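Side-chain contacts in heterodimeric restriction endonuclease R.BspD6I small subunit (Bacillus sp., PDB 2P14), which serves as the catalytic small subunit of a heterodimeric type IIS restriction endonuclease, working in complex with a monomeric site-specific nickase, and probably cleaves DNA: residues E10-I15 / L109-D114; Y26-K31 / D136-L141. All blocks are in the same frame, centred on the assembly; numbering follows the deposited sequence. Where two conformers were deposited one is given.

Contact 1: residues E10-I15 / L109-D114; sequences EVEKTI and LGKSID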
loop_
_atom_site.group_PDB
_atom_site.type_symbol
_atom_site.label_atom_id
_atom_site.label_comp_id
_atom_site.label_asym_id
_atom_site.label_seq_id
_atom_site.Cartn_x
_atom_site.Cartn_y
_atom_site.Cartn_z
ATOM N N GLU A 10 11.191 11.443 -7.934
ATOM C CA GLU A 10 12.657 11.259 -8.057
ATOM C C GLU A 10 13.079 9.804 -7.894
ATOM O O GLU A 10 14.198 9.440 -8.205
ATOM C CB GLU A 10 13.425 12.117 -7.053
ATOM C CG GLU A 10 13.060 13.583 -7.064
ATOM C CD GLU A 10 13.195 14.235 -8.457
ATOM O OE1 GLU A 10 14.183 13.945 -9.177
ATOM O OE2 GLU A 10 12.312 15.032 -8.831
ATOM N N VAL A 11 12.170 8.960 -7.433
ATOM C CA VAL A 11 12.498 7.557 -7.132
ATOM C C VAL A 11 13.149 6.859 -8.338
ATOM O O VAL A 11 14.102 6.076 -8.190
ATOM C CB VAL A 11 11.223 6.820 -6.663
ATOM C CG1 VAL A 11 11.327 5.294 -6.849
ATOM C CG2 VAL A 11 10.901 7.194 -5.233
ATOM N N GLU A 12 12.637 7.131 -9.545
ATOM C CA GLU A 12 13.121 6.396 -10.734
ATOM C C GLU A 12 14.519 6.798 -11.176
ATOM O O GLU A 12 15.125 6.130 -12.018
ATOM C CB GLU A 12 12.097 6.412 -11.896
ATOM C CG GLU A 12 10.711 5.967 -11.370
ATOM C CD GLU A 12 9.879 5.127 -12.314
ATOM O OE1 GLU A 12 8.881 5.658 -12.847
ATOM O OE2 GLU A 12 10.194 3.927 -12.480
ATOM N N LYS A 13 15.024 7.869 -10.572
ATOM C CA LYS A 13 16.377 8.359 -10.878
ATOM C C LYS A 13 17.411 8.000 -9.807
ATOM O O LYS A 13 18.582 8.406 -9.884
ATOM C CB LYS A 13 16.337 9.875 -11.135
ATOM C CG LYS A 13 15.702 10.203 -12.480
ATOM C CD LYS A 13 15.481 11.672 -12.726
ATOM C CE LYS A 13 14.298 12.195 -11.974
ATOM N NZ LYS A 13 14.445 13.703 -11.887
ATOM N N THR A 14 16.985 7.241 -8.802
ATOM C CA THR A 14 17.906 6.712 -7.787
ATOM C C THR A 14 18.627 5.469 -8.308
ATOM O O THR A 14 18.274 4.918 -9.348
ATOM C CB THR A 14 17.150 6.378 -6.466
ATOM O OG1 THR A 14 16.256 5.280 -6.691
ATOM C CG2 THR A 14 16.408 7.638 -5.922
ATOM N N ILE A 15 19.633 5.012 -7.568
ATOM C CA ILE A 15 20.410 3.867 -8.023
ATOM C C ILE A 15 19.618 2.546 -7.999
ATOM O O ILE A 15 19.915 1.607 -8.727
ATOM C CB ILE A 15 21.761 3.748 -7.269
ATOM C CG1 ILE A 15 22.742 2.919 -8.100
ATOM C CG2 ILE A 15 21.598 3.210 -5.847
ATOM C CD1 ILE A 15 23.225 3.620 -9.330
ATOM N N LEU A 109 0.618 -0.470 -3.566
ATOM C CA LEU A 109 0.945 0.819 -4.180
ATOM C C LEU A 109 1.744 0.555 -5.433
ATOM O O LEU A 109 2.820 -0.058 -5.348
ATOM C CB LEU A 109 1.799 1.664 -3.226
ATOM C CG LEU A 109 2.114 3.076 -3.724
ATOM C CD1 LEU A 109 0.827 3.889 -3.792
ATOM C CD2 LEU A 109 3.055 3.780 -2.774
ATOM N N GLY A 110 1.226 1.028 -6.570
ATOM C CA GLY A 110 1.904 0.883 -7.842
ATOM C C GLY A 110 1.867 2.170 -8.648
ATOM O O GLY A 110 1.223 3.119 -8.223
ATOM N N LYS A 111 2.588 2.217 -9.766
ATOM C CA LYS A 111 2.476 3.385 -10.679
ATOM C C LYS A 111 1.143 3.378 -11.408
ATOM O O LYS A 111 0.511 4.415 -11.643
ATOM C CB LYS A 111 3.604 3.373 -11.715
ATOM C CG LYS A 111 4.967 3.633 -11.097
ATOM C CD LYS A 111 5.969 4.040 -12.168
ATOM C CE LYS A 111 6.187 2.953 -13.200
ATOM N NZ LYS A 111 7.198 3.392 -14.211
ATOM N N SER A 112 0.723 2.165 -11.757
ATOM C CA SER A 112 -0.560 1.957 -12.401
ATOM C C SER A 112 -1.004 0.568 -12.009
ATOM O O SER A 112 -0.176 -0.311 -11.780
ATOM C CB SER A 112 -0.429 2.088 -13.915
ATOM O OG SER A 112 0.562 1.204 -14.390
ATOM N N ILE A 113 -2.326 0.384 -11.904
ATOM C CA ILE A 113 -2.864 -0.899 -11.423
ATOM C C ILE A 113 -3.340 -1.715 -12.615
ATOM O O ILE A 113 -4.210 -1.256 -13.383
ATOM C CB ILE A 113 -4.034 -0.693 -10.410
ATOM C CG1 ILE A 113 -3.588 0.221 -9.262
ATOM C CG2 ILE A 113 -4.548 -2.069 -9.905
ATOM C CD1 ILE A 113 -2.343 -0.298 -8.514
ATOM N N ASP A 114 -2.766 -2.902 -12.780
ATOM C CA ASP A 114 -3.119 -3.760 -13.913
ATOM C C ASP A 114 -4.454 -4.458 -13.627
ATOM O O ASP A 114 -4.708 -4.902 -12.508
ATOM C CB ASP A 114 -1.995 -4.762 -14.141
ATOM C CG ASP A 114 -2.351 -5.816 -15.152
ATOM O OD1 ASP A 114 -2.338 -5.481 -16.345
ATOM O OD2 ASP A 114 -2.642 -6.958 -14.731
#

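Contact 2: residues Y26-K31 / D136-L141; sequences YRVFKK and DQFKKL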
loop_
_atom_site.group_PDB
_atom_site.type_symbol
_atom_site.label_atom_id
_atom_site.label_comp_id
_atom_site.label_asym_id
_atom_site.label_seq_id
_atom_site.Cartn_x
_atom_site.Cartn_y
_atom_site.Cartn_z
ATOM N N TYR A 26 7.302 3.983 3.328
ATOM C CA TYR A 26 7.560 3.924 4.765
ATOM C C TYR A 26 7.681 5.333 5.387
ATOM O O TYR A 26 7.113 5.578 6.458
ATOM C CB TYR A 26 8.843 3.107 4.960
ATOM C CG TYR A 26 9.576 3.339 6.260
ATOM C CD1 TYR A 26 9.180 2.717 7.446
ATOM C CD2 TYR A 26 10.684 4.186 6.287
ATOM C CE1 TYR A 26 9.881 2.933 8.644
ATOM C CE2 TYR A 26 11.384 4.398 7.466
ATOM C CZ TYR A 26 10.974 3.796 8.628
ATOM O OH TYR A 26 11.720 4.032 9.771
ATOM N N ARG A 27 8.401 6.244 4.734
ATOM C CA ARG A 27 8.496 7.625 5.256
ATOM C C ARG A 27 7.116 8.270 5.425
ATOM O O ARG A 27 6.902 8.993 6.389
ATOM C CB ARG A 27 9.372 8.509 4.359
ATOM C CG ARG A 27 10.849 8.077 4.314
ATOM C CD ARG A 27 11.730 9.281 4.052
ATOM N NE ARG A 27 11.502 9.812 2.720
ATOM C CZ ARG A 27 11.900 11.017 2.300
ATOM N NH1 ARG A 27 12.557 11.862 3.111
ATOM N NH2 ARG A 27 11.646 11.385 1.070
ATOM N N VAL A 28 6.194 8.011 4.497
ATOM C CA VAL A 28 4.826 8.564 4.623
ATOM C C VAL A 28 4.158 8.063 5.901
ATOM O O VAL A 28 3.634 8.857 6.717
ATOM C CB VAL A 28 3.956 8.191 3.405
ATOM C CG1 VAL A 28 2.482 8.626 3.662
ATOM C CG2 VAL A 28 4.463 8.848 2.177
ATOM N N PHE A 29 4.170 6.743 6.091
ATOM C CA PHE A 29 3.533 6.148 7.273
ATOM C C PHE A 29 4.227 6.494 8.598
ATOM O O PHE A 29 3.580 6.738 9.619
ATOM C CB PHE A 29 3.356 4.645 7.108
ATOM C CG PHE A 29 2.219 4.303 6.222
ATOM C CD1 PHE A 29 0.914 4.217 6.750
ATOM C CD2 PHE A 29 2.416 4.108 4.861
ATOM C CE1 PHE A 29 -0.167 3.934 5.922
ATOM C CE2 PHE A 29 1.333 3.822 4.033
ATOM C CZ PHE A 29 0.044 3.726 4.577
ATOM N N LYS A 30 5.543 6.608 8.558
ATOM C CA LYS A 30 6.263 7.058 9.753
ATOM C C LYS A 30 5.834 8.489 10.114
ATOM O O LYS A 30 5.575 8.813 11.281
ATOM C CB LYS A 30 7.776 6.990 9.500
ATOM C CG LYS A 30 8.640 7.375 10.741
ATOM C CD LYS A 30 10.119 7.233 10.441
ATOM C CE LYS A 30 10.951 7.708 11.625
ATOM N NZ LYS A 30 10.787 6.740 12.744
ATOM N N LYS A 31 5.732 9.351 9.104
ATOM C CA LYS A 31 5.365 10.751 9.362
ATOM C C LYS A 31 3.897 10.902 9.789
ATOM O O LYS A 31 3.568 11.780 10.605
ATOM C CB LYS A 31 5.654 11.639 8.167
ATOM C CG LYS A 31 5.616 13.091 8.577
ATOM C CD LYS A 31 6.414 13.963 7.716
ATOM C CE LYS A 31 6.392 15.386 8.236
ATOM N NZ LYS A 31 7.378 16.177 7.508
ATOM N N ASP A 136 -0.414 8.440 -7.606
ATOM C CA ASP A 136 -1.160 9.694 -7.669
ATOM C C ASP A 136 -2.379 9.664 -6.744
ATOM O O ASP A 136 -2.673 10.639 -6.064
ATOM C CB ASP A 136 -1.572 9.992 -9.115
ATOM C CG ASP A 136 -0.373 10.347 -10.015
ATOM O OD1 ASP A 136 0.630 10.916 -9.508
ATOM O OD2 ASP A 136 -0.442 10.072 -11.246
ATOM N N GLN A 137 -3.035 8.515 -6.670
ATOM C CA GLN A 137 -4.163 8.346 -5.753
ATOM C C GLN A 137 -3.716 8.401 -4.294
ATOM O O GLN A 137 -4.375 9.015 -3.457
ATOM C CB GLN A 137 -4.867 7.008 -6.022
ATOM C CG GLN A 137 -5.605 6.995 -7.362
ATOM C CD GLN A 137 -5.947 5.613 -7.832
ATOM O OE1 GLN A 137 -5.557 4.599 -7.235
ATOM N NE2 GLN A 137 -6.698 5.552 -8.938
ATOM N N PHE A 138 -2.598 7.753 -3.990
ATOM C CA PHE A 138 -2.087 7.735 -2.632
ATOM C C PHE A 138 -1.678 9.146 -2.194
ATOM O O PHE A 138 -1.944 9.544 -1.042
ATOM C CB PHE A 138 -0.897 6.768 -2.589
ATOM C CG PHE A 138 -0.287 6.609 -1.229
ATOM C CD1 PHE A 138 -1.070 6.195 -0.146
ATOM C CD2 PHE A 138 1.087 6.852 -1.033
ATOM C CE1 PHE A 138 -0.492 6.019 1.139
ATOM C CE2 PHE A 138 1.662 6.683 0.216
ATOM C CZ PHE A 138 0.886 6.285 1.293
ATOM N N LYS A 139 -1.037 9.895 -3.096
ATOM C CA LYS A 139 -0.674 11.280 -2.750
ATOM C C LYS A 139 -1.925 12.084 -2.444
ATOM O O LYS A 139 -1.956 12.852 -1.471
ATOM C CB LYS A 139 0.037 11.979 -3.887
ATOM C CG LYS A 139 1.404 11.503 -4.237
ATOM C CD LYS A 139 1.852 12.468 -5.309
ATOM C CE LYS A 139 3.211 12.187 -5.798
ATOM N NZ LYS A 139 3.616 13.242 -6.789
ATOM N N LYS A 140 -2.954 11.933 -3.283
ATOM C CA LYS A 140 -4.233 12.627 -3.051
ATOM C C LYS A 140 -4.797 12.266 -1.678
ATOM O O LYS A 140 -5.158 13.161 -0.913
ATOM C CB LYS A 140 -5.259 12.349 -4.158
ATOM C CG LYS A 140 -5.192 13.305 -5.303
ATOM C CD LYS A 140 -6.545 13.368 -6.014
ATOM C CE LYS A 140 -6.769 14.696 -6.754
ATOM N NZ LYS A 140 -6.296 14.608 -8.168
ATOM N N LEU A 141 -4.810 10.975 -1.336
ATOM C CA LEU A 141 -5.286 10.495 -0.054
ATOM C C LEU A 141 -4.524 11.113 1.117
ATOM O O LEU A 141 -5.133 11.574 2.082
ATOM C CB LEU A 141 -5.242 8.966 0.019
ATOM C CG LEU A 141 -5.610 8.331 1.363
ATOM C CD1 LEU A 141 -7.018 8.766 1.824
ATOM C CD2 LEU A 141 -5.511 6.821 1.261
#

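Contact 1: residues E10-I15 / L109-D114
Glu12 and Lys111 form a surface salt bridge at one end of a PD-(D/E)XK-type nuclease fold. It ties the loop between helices 2-7 and 17-32 to the loop that follows strand 104-110. The ammonium NZ of Lys111 donates to OE1 of Glu12 at 3.1 Å and reaches it on the syn lone pair, the side of the other oxygen. OE2 of Glu12 is 3.5 Å from the same NZ, so the lysine sits before the open end of the carboxylate but nearer one oxygen.

The two side chains come from opposite directions, while the CA atoms of Glu12 and Lys111 stay 11.1 Å apart. The bend at chi3 (-62°) turns CE and NZ of Lys111 towards the carboxylate; CD, at the bend, lies 3.4 Å from Glu12 OE1. Both residues are exposed, so solvent probably weakens the charge attraction. The side chain of Lys111 also touches Leu76 and Ile78.

The Glu12 loop has its own bracing. Lys13 and Glu10 form a second salt bridge within it, NZ to OE1 at 2.7 Å. Val11 anchors the loop inward against Phe21 of helix 17-32. The carbonyl O of Val11 accepts two bonds from Thr14: one from the backbone N, and one from OG1 at 2.7 Å, which lies in the carbonyl plane with a C=O...OG1 angle of 148°.

Contact 2: residues Y26-K31 / D136-L141
Phe138 of helix 135-146 reaches across to Val28 and Phe29 of helix 17-32. This is apolar helix-helix packing in the core of the PD-(D/E)XK-type fold, where both helices lie beside strand 104-110. All three side chains are buried. With CG of Phe138 anti to the backbone N (chi1 -178°), the ring extends from its helix and its far end enters the contact.

Atom CZ of Phe138 meets both partners. It is 3.7 Å from CG1 of Val28 and equally 3.7 Å from CE2 of Phe29. Val28 comes from the opposite direction, and its CG2 reaches CE2 of Phe138 at 4.0 Å.

The two phenyl rings lie nearly parallel, with planes at 22°, but are slid apart so that they hardly overlap. Their centroids are 5.9 Å apart. Both rings also touch Leu107 of strand 104-110, and Ile4 of helix 2-7 packs on Val28. An alanine in place of Phe138 would take away the ring that spans the helices, and is likely to leave a gap beside Val28 and Phe29. Next to CZ, CE1 of Phe138 also approaches Phe29, 4.1 Å from its CE2.

How the contacts relate
Contacts 1 and 2 have centres about 13 Å apart and meet directly: CD1 of Leu109, in 109-114, packs on CB of Phe138, in 136-141, at 3.6 Å. The segments alternate along the chain, in the order 10-15, 26-31, 109-114, 136-141. Helix 17-32 starts just after the loop of contact 1 and carries one side of contact 2. Strand 104-110 supplies Leu109 and leads into the loop that carries Lys111. Contact 1 is a polar bridge and contact 2 is apolar and buried; the centre of contact 1 is about 13 Å, and that of contact 2 about 9 Å, from the centre of the chain. Tyr8 touches both Leu109 and Phe138, giving a further link.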